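Local coordinates for protein S12 family peptidase (Streptomyces sp. 82F2, PDB 3WWX) that probably hydrolyses amide bonds with D-stereospecificity, as an S12-family peptidase with a beta-lactamase-like fold, at residues Thr57-Val62 and Ala234-Glu239; Val62-Gln67 and Asn266-Thr271; Tyr109-Asp114 and Lys137-Val142; Ala154-Ser159 and Val281-Gly286. All coordinates share one frame; numbering follows the deposited sequence.

Contact 1: residues Thr57-Val62 and Ala234-Glu239; sequences TFTATV and AGAAGE
The peptide carbonyl of Ala-236 is met in its own plane by the hydroxyl of Thr-59. Thr-59 OG1 donates to a lone pair of Ala-236 O at 2.9 Å, with a C=O...OG1 angle of 128°. A second carbonyl, that of Thr-57, is approached on both faces: Thr-61 N comes from one side and Thr-61 OG1 from the other. Segment 57-62 lies in helix 55-68 of the beta-lactamase-like fold, whose first turn carries the lysine of the family's Ser-Xaa-Xaa-Lys motif. The opposing segment is a loop with a short 3-10 turn at 236-237, before strand 241-242. The contact is small and deeply buried. It involves one residue from each side, with their CA atoms 6.2 Å apart. The Thr-59 side chain turns OG1 anti to its carbonyl carbon (chi1 -59°), which directs the hydroxyl out to the turn. The same atom also makes a weak hydrogen bond back to Thr-55 O. The methyl of Ala-236 lies beside the hydroxyl, with CB 3.7 Å from Thr-59 OG1. Tyr-178 touches both residues, and Phe-163, Ala-166 and Ile-170 of helix 160-174 pack on Thr-59. The hydrogen bond therefore gives the Ala-236 carbonyl a polar partner in an apolar setting. Next in the turn, Ala-237 O accepts from Lys-56 NZ, so this loop meets the helix at a second point, on the lysine of the motif. The turn is itself held by Gly-235 O, which accepts from Gly-238 N at 2.9 Å and from Glu-239 N at 2.8 Å.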
loop_
_atom_site.group_PDB
_atom_site.type_symbol
_atom_site.label_atom_id
_atom_site.label_comp_id
_atom_site.label_asym_id
_atom_site.label_seq_id
_atom_site.Cartn_x
_atom_site.Cartn_y
_atom_site.Cartn_z
ATOM N N THR A 57 -0.660 3.500 3.609
ATOM C CA THR A 57 -0.794 4.934 3.828
ATOM C C THR A 57 -1.990 5.227 4.733
ATOM O O THR A 57 -1.936 6.135 5.573
ATOM C CB THR A 57 -0.944 5.681 2.510
ATOM O OG1 THR A 57 0.072 5.262 1.600
ATOM C CG2 THR A 57 -0.831 7.174 2.747
ATOM N N PHE A 58 -3.069 4.461 4.570
ATOM C CA PHE A 58 -4.236 4.609 5.438
ATOM C C PHE A 58 -3.875 4.257 6.882
ATOM O O PHE A 58 -4.199 4.978 7.821
ATOM C CB PHE A 58 -5.394 3.741 4.951
ATOM C CG PHE A 58 -5.990 4.200 3.644
ATOM C CD1 PHE A 58 -5.435 3.795 2.437
ATOM C CD2 PHE A 58 -7.102 5.016 3.613
ATOM C CE1 PHE A 58 -5.972 4.198 1.218
ATOM C CE2 PHE A 58 -7.637 5.434 2.381
ATOM C CZ PHE A 58 -7.082 5.016 1.198
ATOM N N THR A 59 -3.200 3.136 7.071
ATOM C CA THR A 59 -2.772 2.718 8.393
ATOM C C THR A 59 -1.895 3.763 9.081
ATOM O O THR A 59 -2.122 4.107 10.262
ATOM C CB THR A 59 -2.040 1.370 8.266
ATOM O OG1 THR A 59 -2.952 0.432 7.689
ATOM C CG2 THR A 59 -1.533 0.862 9.602
ATOM N N ALA A 60 -0.911 4.294 8.350
ATOM C CA ALA A 60 -0.032 5.335 8.904
ATOM C C ALA A 60 -0.799 6.601 9.244
ATOM O O ALA A 60 -0.528 7.232 10.266
ATOM C CB ALA A 60 1.098 5.649 7.952
ATOM N N THR A 61 -1.744 6.979 8.401
ATOM C CA THR A 61 -2.534 8.191 8.646
ATOM C C THR A 61 -3.288 8.079 9.966
ATOM O O THR A 61 -3.315 9.016 10.749
ATOM C CB THR A 61 -3.512 8.456 7.489
ATOM O OG1 THR A 61 -2.769 8.707 6.290
ATOM C CG2 THR A 61 -4.383 9.694 7.764
ATOM N N VAL A 62 -3.875 6.929 10.229
ATOM C CA VAL A 62 -4.602 6.741 11.488
ATOM C C VAL A 62 -3.664 6.911 12.671
ATOM O O VAL A 62 -3.994 7.598 13.639
ATOM C CB VAL A 62 -5.281 5.371 11.537
ATOM C CG1 VAL A 62 -5.811 5.073 12.936
ATOM C CG2 VAL A 62 -6.389 5.309 10.515
ATOM N N ALA A 234 -3.019 -9.912 4.120
ATOM C CA ALA A 234 -2.424 -8.575 4.092
ATOM C C ALA A 234 -2.862 -7.695 5.278
ATOM O O ALA A 234 -2.045 -6.979 5.873
ATOM C CB ALA A 234 -2.776 -7.909 2.755
ATOM N N GLY A 235 -4.139 -7.715 5.610
ATOM C CA GLY A 235 -4.657 -6.854 6.654
ATOM C C GLY A 235 -4.197 -5.416 6.511
ATOM O O GLY A 235 -4.294 -4.820 5.430
ATOM N N ALA A 236 -3.718 -4.851 7.615
ATOM C CA ALA A 236 -3.343 -3.439 7.653
ATOM C C ALA A 236 -2.109 -3.113 6.802
ATOM O O ALA A 236 -1.768 -1.945 6.623
ATOM C CB ALA A 236 -3.136 -2.996 9.090
ATOM N N ALA A 237 -1.470 -4.137 6.237
ATOM C CA ALA A 237 -0.389 -3.946 5.288
ATOM C C ALA A 237 -0.870 -3.935 3.840
ATOM O O ALA A 237 -0.119 -3.571 2.952
ATOM C CB ALA A 237 0.639 -5.043 5.467
ATOM N N GLY A 238 -2.107 -4.354 3.580
ATOM C CA GLY A 238 -2.528 -4.431 2.189
ATOM C C GLY A 238 -3.914 -4.879 1.778
ATOM O O GLY A 238 -4.081 -5.193 0.602
ATOM N N GLU A 239 -4.913 -4.883 2.660
ATOM C CA GLU A 239 -6.202 -5.496 2.327
ATOM C C GLU A 239 -7.207 -4.636 1.559
ATOM O O GLU A 239 -8.218 -5.174 1.107
ATOM C CB GLU A 239 -6.922 -5.934 3.612
ATOM C CG GLU A 239 -7.399 -4.813 4.521
ATOM C CD GLU A 239 -8.349 -5.337 5.565
ATOM O OE1 GLU A 239 -9.462 -5.712 5.169
ATOM O OE2 GLU A 239 -7.963 -5.358 6.751
#

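Contact 2: residues Val62-Gln67 and Asn266-Thr271; sequences VLLQLQ and NEMTTT
Gln-67 places CG opposite its backbone nitrogen (chi1 174°) and stays extended beyond it, so its amide reaches across to Glu-267. Glu-267 also runs out straight beyond CG, and the two polar ends meet. Gln-67 NE2 donates to Glu-267 OE1 at 2.9 Å, with a nearly straight N-H...O angle of 163°. The acceptor lies almost in the plane of the amide, but the amide nitrogen comes from above the carboxylate plane, 41° out of it. The amide and carboxylate planes are close to perpendicular. A water closes the pair from the other oxygens, donating to Gln-67 OE1 at 2.7 Å and to Glu-267 OE2 at 3.2 Å. Both groups have further partners: Arg-99 makes a salt bridge to Glu-267 OE1, and Leu-74 N donates to Gln-67 OE1. The arginine probably favours the charged carboxylate. In the beta-lactamase-like fold this contact sets the later part of helix 55-68 against the last turn of helix 262-268, which leads to the edge strand 272-273 of the main sheet. Its inner half is apolar. Leu-64 and Met-268 cross obliquely, and Leu-64 CD1 rests 3.7 Å from Met-268 CB and 3.8 Å from Met-268 CG. The methionine bends at its sulfur, and CE also comes within 4.1 Å of Leu-64 CD1. From there Met-268 goes on to pack against Thr-57, Ala-60 and Thr-61. Thr-269 leaves helical geometry, and just past it Thr-270 OG1 donates to Asn-266 O at 2.7 Å.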
loop_
_atom_site.group_PDB
_atom_site.type_symbol
_atom_site.label_atom_id
_atom_site.label_comp_id
_atom_site.label_asym_id
_atom_site.label_seq_id
_atom_site.Cartn_x
_atom_site.Cartn_y
_atom_site.Cartn_z
ATOM N N VAL A 62 -3.875 6.929 10.229
ATOM C CA VAL A 62 -4.602 6.741 11.488
ATOM C C VAL A 62 -3.664 6.911 12.671
ATOM O O VAL A 62 -3.994 7.598 13.639
ATOM C CB VAL A 62 -5.281 5.371 11.537
ATOM C CG1 VAL A 62 -5.811 5.073 12.936
ATOM C CG2 VAL A 62 -6.389 5.309 10.515
ATOM N N LEU A 63 -2.481 6.301 12.624
ATOM C CA LEU A 63 -1.562 6.410 13.752
ATOM C C LEU A 63 -1.088 7.833 13.940
ATOM O O LEU A 63 -0.888 8.271 15.072
ATOM C CB LEU A 63 -0.374 5.474 13.594
ATOM C CG LEU A 63 -0.743 4.067 14.027
ATOM C CD1 LEU A 63 0.239 3.085 13.444
ATOM C CD2 LEU A 63 -0.762 3.958 15.554
ATOM N N LEU A 64 -0.895 8.564 12.848
ATOM C CA LEU A 64 -0.520 9.971 12.978
ATOM C C LEU A 64 -1.645 10.823 13.566
ATOM O O LEU A 64 -1.371 11.741 14.345
ATOM C CB LEU A 64 -0.021 10.499 11.625
ATOM C CG LEU A 64 1.392 10.010 11.287
ATOM C CD1 LEU A 64 1.640 10.036 9.783
ATOM C CD2 LEU A 64 2.435 10.867 12.006
ATOM N N GLN A 65 -2.887 10.526 13.226
ATOM C CA GLN A 65 -4.003 11.186 13.891
ATOM C C GLN A 65 -4.026 10.861 15.372
ATOM O O GLN A 65 -4.229 11.755 16.198
ATOM C CB GLN A 65 -5.333 10.811 13.260
ATOM C CG GLN A 65 -5.549 11.349 11.851
ATOM C CD GLN A 65 -6.979 11.198 11.412
ATOM O OE1 GLN A 65 -7.760 10.474 12.030
ATOM N NE2 GLN A 65 -7.352 11.900 10.344
ATOM N N LEU A 66 -3.833 9.598 15.727
ATOM C CA LEU A 66 -3.870 9.225 17.139
ATOM C C LEU A 66 -2.770 9.938 17.918
ATOM O O LEU A 66 -2.985 10.356 19.058
ATOM C CB LEU A 66 -3.773 7.702 17.309
ATOM C CG LEU A 66 -4.958 6.907 16.761
ATOM C CD1 LEU A 66 -4.603 5.428 16.724
ATOM C CD2 LEU A 66 -6.224 7.153 17.599
ATOM N N GLN A 67 -1.605 10.107 17.301
ATOM C CA GLN A 67 -0.523 10.842 17.939
ATOM C C GLN A 67 -0.914 12.316 18.111
ATOM O O GLN A 67 -0.626 12.923 19.155
ATOM C CB GLN A 67 0.797 10.709 17.173
ATOM C CG GLN A 67 1.899 11.596 17.756
ATOM C CD GLN A 67 3.243 11.410 17.111
ATOM O OE1 GLN A 67 4.177 10.881 17.729
ATOM N NE2 GLN A 67 3.373 11.865 15.868
ATOM N N ASN A 266 4.360 16.679 8.566
ATOM C CA ASN A 266 5.810 16.824 8.499
ATOM C C ASN A 266 6.539 15.523 8.875
ATOM O O ASN A 266 7.525 15.150 8.238
ATOM C CB ASN A 266 6.281 17.911 9.459
ATOM C CG ASN A 266 7.770 18.123 9.390
ATOM O OD1 ASN A 266 8.317 18.465 8.335
ATOM N ND2 ASN A 266 8.450 17.904 10.513
ATOM N N GLU A 267 6.067 14.851 9.916
ATOM C CA GLU A 267 6.626 13.552 10.303
ATOM C C GLU A 267 6.416 12.539 9.187
ATOM O O GLU A 267 7.316 11.773 8.876
ATOM C CB GLU A 267 6.015 13.062 11.609
ATOM C CG GLU A 267 6.526 13.866 12.824
ATOM C CD GLU A 267 6.079 13.329 14.178
ATOM O OE1 GLU A 267 5.766 12.128 14.296
ATOM O OE2 GLU A 267 6.047 14.126 15.151
ATOM N N MET A 268 5.233 12.552 8.588
ATOM C CA MET A 268 4.915 11.593 7.543
ATOM C C MET A 268 5.835 11.742 6.347
ATOM O O MET A 268 6.196 10.751 5.708
ATOM C CB MET A 268 3.474 11.762 7.089
ATOM C CG MET A 268 2.986 10.595 6.250
ATOM S SD MET A 268 1.255 10.798 5.796
ATOM C CE MET A 268 0.707 9.099 5.933
ATOM N N THR A 269 6.197 12.989 6.037
ATOM C CA THR A 269 7.031 13.299 4.884
ATOM C C THR A 269 8.520 13.430 5.240
ATOM O O THR A 269 9.309 13.879 4.406
ATOM C CB THR A 269 6.579 14.595 4.185
ATOM O OG1 THR A 269 6.604 15.682 5.125
ATOM C CG2 THR A 269 5.191 14.436 3.621
ATOM N N THR A 270 8.902 13.003 6.442
ATOM C CA THR A 270 10.307 12.871 6.795
ATOM C C THR A 270 10.774 11.497 6.332
ATOM O O THR A 270 10.380 10.471 6.890
ATOM C CB THR A 270 10.513 13.045 8.294
ATOM O OG1 THR A 270 10.121 14.375 8.654
ATOM C CG2 THR A 270 11.983 12.827 8.666
ATOM N N THR A 271 11.586 11.493 5.289
ATOM C CA THR A 271 11.905 10.263 4.581
ATOM C C THR A 271 13.287 9.703 4.883
ATOM O O THR A 271 14.217 10.437 5.264
ATOM C CB THR A 271 11.793 10.436 3.054
ATOM O OG1 THR A 271 12.660 11.485 2.619
ATOM C CG2 THR A 271 10.361 10.779 2.637
HETATM O O HOH W 1 6.467 12.333 17.765
#

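Contact 3: residues Tyr109-Asp114 and Lys137-Val142; sequences YSYTED and KQLVAV
The short 3-10 turn 111-113 lies against helix 136-144, with Tyr-111 CA 5.7 Å from Val-142 CA and no direct hydrogen bond between the two segments. Both belong to the helical part of the beta-lactamase-like fold, where the loop before helix 115-121 packs on helix 136-144. Tyr-111 carries much of the contact. Its CG sits between the backbone N and the carbonyl carbon (chi1 66°), which turns one ring face to Leu-139. The leucine lies over that face in a CH-pi contact: Leu-139 CB is 4.1 Å from the Tyr-111 ring centroid and only 3° off the normal. The two leucine methyls part: CD2 lies by the CD2-CE2 side of the ring, 3.6 Å from Tyr-111 CE2, and CD1 lies near CZ and OH. Phe-117 meets the tyrosine ring edge-to-face, and Tyr-111 OH bonds to Ile-233 O. Asp-114 occupies the N-cap of helix 115-121, where OD2 accepts from Phe-117 N. Its other oxygen, OD1, bonds to His-146 NE2. The carboxylate is thus fixed from outside, while the base of the side chain packs on Val-142. A water gives a second link, donating to Val-142 O at 2.9 Å and weakly to Asp-114 OD1. The tightest apolar touch is Val-142 CG1 against Asp-114 CB, at 3.4 Å.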
loop_
_atom_site.group_PDB
_atom_site.type_symbol
_atom_site.label_atom_id
_atom_site.label_comp_id
_atom_site.label_asym_id
_atom_site.label_seq_id
_atom_site.Cartn_x
_atom_site.Cartn_y
_atom_site.Cartn_z
ATOM N N TYR A 109 11.621 -9.014 10.317
ATOM C CA TYR A 109 11.423 -9.978 9.254
ATOM C C TYR A 109 10.021 -9.848 8.679
ATOM O O TYR A 109 9.046 -9.825 9.427
ATOM C CB TYR A 109 11.629 -11.386 9.825
ATOM C CG TYR A 109 11.603 -12.493 8.818
ATOM C CD1 TYR A 109 10.413 -12.956 8.280
ATOM C CD2 TYR A 109 12.791 -13.113 8.413
ATOM C CE1 TYR A 109 10.401 -13.974 7.337
ATOM C CE2 TYR A 109 12.778 -14.140 7.477
ATOM C CZ TYR A 109 11.574 -14.547 6.936
ATOM O OH TYR A 109 11.532 -15.582 6.019
ATOM N N SER A 110 9.967 -9.798 7.360
ATOM C CA SER A 110 8.707 -9.695 6.620
ATOM C C SER A 110 8.055 -11.074 6.444
ATOM O O SER A 110 8.607 -11.955 5.781
ATOM C CB SER A 110 8.968 -9.066 5.262
ATOM O OG SER A 110 7.732 -8.778 4.640
ATOM N N TYR A 111 6.877 -11.264 7.042
ATOM C CA TYR A 111 6.270 -12.598 7.103
ATOM C C TYR A 111 5.978 -13.139 5.710
ATOM O O TYR A 111 5.887 -14.351 5.524
ATOM C CB TYR A 111 4.981 -12.611 7.943
ATOM C CG TYR A 111 3.857 -11.795 7.327
ATOM C CD1 TYR A 111 3.717 -10.451 7.632
ATOM C CD2 TYR A 111 2.947 -12.357 6.444
ATOM C CE1 TYR A 111 2.703 -9.680 7.076
ATOM C CE2 TYR A 111 1.925 -11.576 5.876
ATOM C CZ TYR A 111 1.824 -10.259 6.212
ATOM O OH TYR A 111 0.825 -9.464 5.677
ATOM N N THR A 112 5.802 -12.257 4.735
ATOM C CA THR A 112 5.463 -12.703 3.390
ATOM C C THR A 112 6.636 -13.389 2.701
ATOM O O THR A 112 6.451 -14.022 1.668
ATOM C CB THR A 112 4.993 -11.513 2.517
ATOM O OG1 THR A 112 5.941 -10.447 2.591
ATOM C CG2 THR A 112 3.648 -11.001 3.007
ATOM N N GLU A 113 7.826 -13.273 3.285
ATOM C CA GLU A 113 9.019 -13.951 2.781
ATOM C C GLU A 113 9.273 -15.304 3.434
ATOM O O GLU A 113 10.157 -16.043 3.001
ATOM C CB GLU A 113 10.230 -13.055 2.970
ATOM C CG GLU A 113 10.125 -11.712 2.262
ATOM C CD GLU A 113 9.867 -11.856 0.775
ATOM O OE1 GLU A 113 10.581 -12.635 0.115
ATOM O OE2 GLU A 113 8.934 -11.192 0.274
ATOM N N ASP A 114 8.493 -15.658 4.445
ATOM C CA ASP A 114 8.678 -16.955 5.092
ATOM C C ASP A 114 8.418 -18.053 4.064
ATOM O O ASP A 114 7.417 -18.010 3.369
ATOM C CB ASP A 114 7.722 -17.101 6.250
ATOM C CG ASP A 114 7.725 -18.485 6.807
ATOM O OD1 ASP A 114 8.662 -18.810 7.570
ATOM O OD2 ASP A 114 6.793 -19.246 6.471
ATOM N N LYS A 137 -2.028 -11.748 14.734
ATOM C CA LYS A 137 -1.041 -12.403 15.585
ATOM C C LYS A 137 -0.435 -13.628 14.898
ATOM O O LYS A 137 0.743 -13.935 15.114
ATOM C CB LYS A 137 -1.633 -12.750 16.966
ATOM C CG LYS A 137 -2.867 -13.609 16.922
ATOM C CD LYS A 137 -3.444 -13.832 18.339
ATOM C CE LYS A 137 -4.697 -14.707 18.294
ATOM N NZ LYS A 137 -5.158 -15.126 19.648
ATOM N N GLN A 138 -1.203 -14.319 14.059
ATOM C CA GLN A 138 -0.635 -15.442 13.306
ATOM C C GLN A 138 0.418 -14.972 12.309
ATOM O O GLN A 138 1.464 -15.611 12.143
ATOM C CB GLN A 138 -1.720 -16.250 12.591
ATOM C CG GLN A 138 -1.181 -17.425 11.765
ATOM C CD GLN A 138 -0.587 -18.514 12.615
ATOM O OE1 GLN A 138 -1.313 -19.332 13.174
ATOM N NE2 GLN A 138 0.733 -18.528 12.732
ATOM N N LEU A 139 0.162 -13.871 11.615
ATOM C CA LEU A 139 1.147 -13.333 10.687
ATOM C C LEU A 139 2.428 -12.924 11.415
ATOM O O LEU A 139 3.529 -13.170 10.947
ATOM C CB LEU A 139 0.543 -12.151 9.931
ATOM C CG LEU A 139 -0.655 -12.509 9.036
ATOM C CD1 LEU A 139 -1.215 -11.239 8.416
ATOM C CD2 LEU A 139 -0.293 -13.537 7.956
ATOM N N VAL A 140 2.296 -12.261 12.553
ATOM C CA VAL A 140 3.469 -11.864 13.319
ATOM C C VAL A 140 4.210 -13.123 13.797
ATOM O O VAL A 140 5.447 -13.180 13.745
ATOM C CB VAL A 140 3.074 -10.943 14.480
ATOM C CG1 VAL A 140 4.255 -10.680 15.390
ATOM C CG2 VAL A 140 2.487 -9.624 13.946
ATOM N N ALA A 141 3.481 -14.143 14.232
ATOM C CA ALA A 141 4.132 -15.388 14.670
ATOM C C ALA A 141 5.011 -15.974 13.580
ATOM O O ALA A 141 6.121 -16.464 13.860
ATOM C CB ALA A 141 3.093 -16.428 15.092
ATOM N N VAL A 142 4.535 -15.943 12.341
ATOM C CA VAL A 142 5.312 -16.454 11.230
ATOM C C VAL A 142 6.685 -15.761 11.181
ATOM O O VAL A 142 7.728 -16.405 11.014
ATOM C CB VAL A 142 4.550 -16.269 9.895
ATOM C CG1 VAL A 142 5.448 -16.493 8.695
ATOM C CG2 VAL A 142 3.363 -17.204 9.827
HETATM O O HOH W 2 7.599 -19.323 10.822
#

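Contact 4: residues Ala154-Ser159 and Val281-Gly286; sequences ASWNYS and VGYGLG
Tyr-283 OH lies 4.0 Å from Tyr-158 CE2, and its hydrogen bond goes to His-301 NE2. No hydrogen bond joins the two segments directly. Tyr-158 and Ser-159 begin a Tyr-Ser-Asn sequence, the Tyr-Xaa-Asn motif of this serine-enzyme family, which has the beta-lactamase-like fold. Consistent with that motif, Tyr-158 OH bonds to Lys-56 NZ and the side chain touches Ser-53, both from the Ser-Xaa-Xaa-Lys motif. The contact brings the loop before helix 160-174 up to strand 282-283 of the main sheet. Trp-156 and Tyr-158 approach Tyr-283 from the same side of its ring, Trp-156 near CB and CD2, Tyr-158 near CE2 and OH. Toward Tyr-158 the rings approach through CE2 and CE2, 4.1 Å apart. Toward Trp-156 the approach is oblique, with planes at 50°. Trp-156 has CG opposite its backbone N (chi1 -175°), and this sends the indole to the base of the tyrosine: NE1 is 3.6 Å from Tyr-283 CB, and CZ2 is 3.9 Å from Tyr-283 CD2. His-104 joins the cluster, stacking on Tyr-158 and meeting Tyr-283 edge-to-face. Within the loop itself, Tyr-158 N sits 3.7 Å above the indole plane of Trp-156, toward its rim.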
loop_
_atom_site.group_PDB
_atom_site.type_symbol
_atom_site.label_atom_id
_atom_site.label_comp_id
_atom_site.label_asym_id
_atom_site.label_seq_id
_atom_site.Cartn_x
_atom_site.Cartn_y
_atom_site.Cartn_z
ATOM N N ALA A 154 19.255 0.638 11.805
ATOM C CA ALA A 154 20.548 0.544 11.113
ATOM C C ALA A 154 20.463 0.539 9.595
ATOM O O ALA A 154 21.459 0.762 8.918
ATOM C CB ALA A 154 21.315 -0.687 11.585
ATOM N N SER A 155 19.277 0.263 9.046
ATOM C CA SER A 155 19.132 0.160 7.609
ATOM C C SER A 155 17.658 0.339 7.273
ATOM O O SER A 155 16.892 0.889 8.067
ATOM C CB SER A 155 19.669 -1.191 7.100
ATOM O OG SER A 155 19.810 -1.222 5.680
ATOM N N TRP A 156 17.299 -0.094 6.069
ATOM C CA TRP A 156 15.918 -0.019 5.585
ATOM C C TRP A 156 15.615 -1.304 4.839
ATOM O O TRP A 156 16.415 -1.785 4.005
ATOM C CB TRP A 156 15.749 1.169 4.632
ATOM C CG TRP A 156 14.312 1.399 4.185
ATOM C CD1 TRP A 156 13.378 2.191 4.803
ATOM C CD2 TRP A 156 13.647 0.813 3.053
ATOM N NE1 TRP A 156 12.195 2.138 4.126
ATOM C CE2 TRP A 156 12.328 1.303 3.047
ATOM C CE3 TRP A 156 14.042 -0.063 2.044
ATOM C CZ2 TRP A 156 11.405 0.939 2.074
ATOM C CZ3 TRP A 156 13.126 -0.412 1.064
ATOM C CH2 TRP A 156 11.814 0.081 1.096
ATOM N N ASN A 157 14.450 -1.871 5.123
ATOM C CA ASN A 157 13.958 -2.980 4.326
ATOM C C ASN A 157 12.455 -3.034 4.448
ATOM O O ASN A 157 11.919 -3.003 5.541
ATOM C CB ASN A 157 14.566 -4.302 4.800
ATOM C CG ASN A 157 14.062 -5.473 4.004
ATOM O OD1 ASN A 157 14.438 -5.644 2.855
ATOM N ND2 ASN A 157 13.149 -6.245 4.588
ATOM N N TYR A 158 11.781 -3.093 3.309
ATOM C CA TYR A 158 10.332 -3.127 3.286
ATOM C C TYR A 158 9.838 -4.415 3.905
ATOM O O TYR A 158 10.196 -5.503 3.439
ATOM C CB TYR A 158 9.869 -3.036 1.846
ATOM C CG TYR A 158 8.413 -2.745 1.672
ATOM C CD1 TYR A 158 7.483 -3.760 1.704
ATOM C CD2 TYR A 158 7.974 -1.455 1.447
ATOM C CE1 TYR A 158 6.128 -3.493 1.511
ATOM C CE2 TYR A 158 6.632 -1.181 1.247
ATOM C CZ TYR A 158 5.726 -2.200 1.270
ATOM O OH TYR A 158 4.395 -1.965 1.064
ATOM N N SER A 159 8.998 -4.298 4.932
ATOM C CA SER A 159 8.492 -5.473 5.637
ATOM C C SER A 159 7.011 -5.346 5.950
ATOM O O SER A 159 6.569 -4.377 6.577
ATOM C CB SER A 159 9.256 -5.681 6.948
ATOM O OG SER A 159 8.636 -6.709 7.696
ATOM N N VAL A 281 14.705 8.882 -4.092
ATOM C CA VAL A 281 13.589 8.052 -3.645
ATOM C C VAL A 281 13.688 7.958 -2.135
ATOM O O VAL A 281 14.752 7.628 -1.592
ATOM C CB VAL A 281 13.615 6.647 -4.269
ATOM C CG1 VAL A 281 12.453 5.784 -3.743
ATOM C CG2 VAL A 281 13.540 6.749 -5.765
ATOM N N GLY A 282 12.603 8.301 -1.445
ATOM C CA GLY A 282 12.597 8.264 0.000
ATOM C C GLY A 282 11.341 7.585 0.502
ATOM O O GLY A 282 10.306 7.595 -0.188
ATOM N N TYR A 283 11.436 6.967 1.675
ATOM C CA TYR A 283 10.258 6.363 2.305
ATOM C C TYR A 283 10.032 7.020 3.652
ATOM O O TYR A 283 10.940 7.029 4.505
ATOM C CB TYR A 283 10.434 4.849 2.447
ATOM C CG TYR A 283 9.119 4.121 2.667
ATOM C CD1 TYR A 283 8.520 4.102 3.904
ATOM C CD2 TYR A 283 8.479 3.466 1.616
ATOM C CE1 TYR A 283 7.298 3.472 4.106
ATOM C CE2 TYR A 283 7.258 2.820 1.806
ATOM C CZ TYR A 283 6.682 2.819 3.052
ATOM O OH TYR A 283 5.489 2.153 3.226
ATOM N N GLY A 284 8.841 7.581 3.841
ATOM C CA GLY A 284 8.464 8.236 5.078
ATOM C C GLY A 284 7.583 7.327 5.911
ATOM O O GLY A 284 7.914 6.155 6.071
ATOM N N LEU A 285 6.471 7.841 6.431
ATOM C CA LEU A 285 5.605 7.014 7.268
ATOM C C LEU A 285 4.480 6.469 6.407
ATOM O O LEU A 285 3.463 7.114 6.209
ATOM C CB LEU A 285 5.078 7.787 8.481
ATOM C CG LEU A 285 6.188 8.417 9.343
ATOM C CD1 LEU A 285 5.578 9.183 10.513
ATOM C CD2 LEU A 285 7.228 7.412 9.838
ATOM N N GLY A 286 4.678 5.272 5.867
ATOM C CA GLY A 286 3.680 4.674 4.970
ATOM C C GLY A 286 3.438 5.497 3.703
ATOM O O GLY A 286 2.315 5.519 3.165
#

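How the contacts relate
From the N terminus, helix 55-68 opens both contact 1 and contact 2, which share Val-62. Contact 3 is the most local, closing a short loop between 109-114 and 137-142. It lies within the spans of contacts 1 and 2. Contact 4 opens next, at 154-159. Contact 1 then closes at 234-239, contact 2 at 266-271 and contact 4 at 281-286. Contacts 1, 2 and 4 therefore cross one another, while 3 and 4 follow in series. The closing segments also meet: Met-268 O probably bonds to Leu-285 N. Gly-286 O returns to Thr-57 OG1. Contact 1 ties helix 55-68 to a loop, contact 2 to helix 262-268; contact 4 reaches strand 282-283; contact 3 joins a loop to helix 136-144.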